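Local coordinates for spydx (Streptococcus pyogenes, PDB 2J43), which binds host lung glycogen through tandem family 41 carbohydrate-binding modules, part of a larger, probably cell-wall-anchored protein that probably hydrolyses alpha-1,6-glucosidic linkages as a pullulanase, at residues I71-K74 / N78-K81. Numbering follows the deposited sequence.
Sequences INNK and NLSK
Both backbone polar atoms of I71 are taken up by 78-81. I71 N gives its hydrogen to the hydroxyl of S80, with I71 N and S80 OG 2.9 Å apart and the bond nearly straight at 166°. I71 O accepts from L79 N (2.8 Å), which lies nearly on the extension of the I71 C=O bond, but the N-H of L79 does not point straight at the oxygen (142°); S80 N adds a weak bond to I71 O at 3.4 Å.

The S80 hydroxyl does two jobs: while accepting from I71 N it donates to K81 O, with OG and O 2.7 Å apart. With OG between its own backbone N and carbonyl carbon (chi1 59°), the hydroxyl is placed to meet both. The serine side chain thus stands in for a backbone acceptor opposite I71 and ties the strand end to the irregular 78-81 backbone.

The van der Waals packing is small and is carried by L79. Its CB lies against I71 O at 3.4 Å, and its two methyls extend along the strand to N73, whose side chain crosses that of the leucine at about a right angle. CD1 meets N73 CB at 4.0 Å, and CD2 is 4.0 Å from N73 ND2, an amide nitrogen hydrogen-bonded to E77 and E16.

The contact closes a short loop at the end of strand 66-73, where the chain turns back toward strand 83-86 in the first of the two carbohydrate-binding modules. On the other edge of 66-73 lies strand 21-27, to which N72 is bonded through the backbone of G22; L21 of that strand touches both I71 and L79, while Y101, from a loop, packs on I71 and S80.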
loop_
_atom_site.group_PDB
_atom_site.type_symbol
_atom_site.label_atom_id
_atom_site.label_comp_id
_atom_site.label_asym_id
_atom_site.label_seq_id
_atom_site.Cartn_x
_atom_site.Cartn_y
_atom_site.Cartn_z
ATOM N N ILE A 71 14.980 -11.853 9.120
ATOM C CA ILE A 71 14.595 -13.273 9.047
ATOM C C ILE A 71 15.857 -14.048 9.322
ATOM O O ILE A 71 16.888 -13.855 8.635
ATOM C CB ILE A 71 13.972 -13.668 7.657
ATOM C CG1 ILE A 71 12.665 -12.913 7.446
ATOM C CG2 ILE A 71 13.714 -15.196 7.574
ATOM C CD1 ILE A 71 12.019 -13.148 6.132
ATOM N N ASN A 72 15.804 -14.939 10.294
ATOM C CA ASN A 72 16.938 -15.780 10.656
ATOM C C ASN A 72 16.576 -17.234 10.486
ATOM O O ASN A 72 15.471 -17.546 10.063
ATOM C CB ASN A 72 17.471 -15.489 12.079
ATOM C CG ASN A 72 16.516 -15.892 13.239
ATOM O OD1 ASN A 72 15.600 -16.659 13.036
ATOM N ND2 ASN A 72 16.842 -15.488 14.491
ATOM N N ASN A 73 17.553 -18.084 10.748
ATOM C CA ASN A 73 17.289 -19.510 10.863
ATOM C C ASN A 73 17.870 -20.056 12.137
ATOM O O ASN A 73 18.498 -19.358 12.927
ATOM C CB ASN A 73 17.758 -20.250 9.621
ATOM C CG ASN A 73 19.274 -20.206 9.450
ATOM O OD1 ASN A 73 20.011 -19.912 10.398
ATOM N ND2 ASN A 73 19.724 -20.526 8.234
ATOM N N LYS A 74 17.594 -21.323 12.411
ATOM C CA LYS A 74 17.943 -21.871 13.708
ATOM C C LYS A 74 19.466 -22.080 13.855
ATOM O O LYS A 74 19.958 -22.130 14.974
ATOM C CB LYS A 74 17.100 -23.117 14.014
ATOM C CG LYS A 74 17.325 -24.241 13.083
ATOM C CD LYS A 74 16.476 -25.500 13.461
ATOM C CE LYS A 74 16.436 -26.437 12.260
ATOM N NZ LYS A 74 17.700 -27.194 12.043
ATOM N N ASN A 78 21.708 -14.574 9.717
ATOM C CA ASN A 78 20.839 -13.459 9.371
ATOM C C ASN A 78 20.612 -13.527 7.866
ATOM O O ASN A 78 21.487 -13.108 7.026
ATOM C CB ASN A 78 21.468 -12.137 9.856
ATOM C CG ASN A 78 20.643 -10.907 9.501
ATOM O OD1 ASN A 78 19.629 -10.987 8.807
ATOM N ND2 ASN A 78 21.056 -9.743 10.062
ATOM N N LEU A 79 19.470 -14.083 7.458
ATOM C CA LEU A 79 19.237 -14.383 6.052
ATOM C C LEU A 79 18.809 -13.174 5.224
ATOM O O LEU A 79 19.102 -13.103 4.024
ATOM C CB LEU A 79 18.169 -15.498 5.933
ATOM C CG LEU A 79 18.564 -16.818 6.565
ATOM C CD1 LEU A 79 17.392 -17.751 6.577
ATOM C CD2 LEU A 79 19.781 -17.419 5.795
ATOM N N SER A 80 18.087 -12.233 5.837
ATOM C CA SER A 80 17.564 -11.062 5.156
ATOM C C SER A 80 18.481 -9.820 5.123
ATOM O O SER A 80 18.272 -8.924 4.325
ATOM C CB SER A 80 16.226 -10.632 5.757
ATOM O OG SER A 80 16.399 -10.352 7.125
ATOM N N LYS A 81 19.420 -9.804 6.065
ATOM C CA LYS A 81 20.050 -8.584 6.621
ATOM C C LYS A 81 19.032 -7.834 7.465
ATOM O O LYS A 81 17.817 -8.043 7.381
ATOM C CB LYS A 81 20.647 -7.641 5.585
ATOM C CG LYS A 81 21.559 -8.290 4.564
ATOM C CD LYS A 81 22.002 -7.248 3.490
ATOM C CE LYS A 81 22.899 -7.878 2.403
ATOM N NZ LYS A 81 23.440 -6.842 1.458
#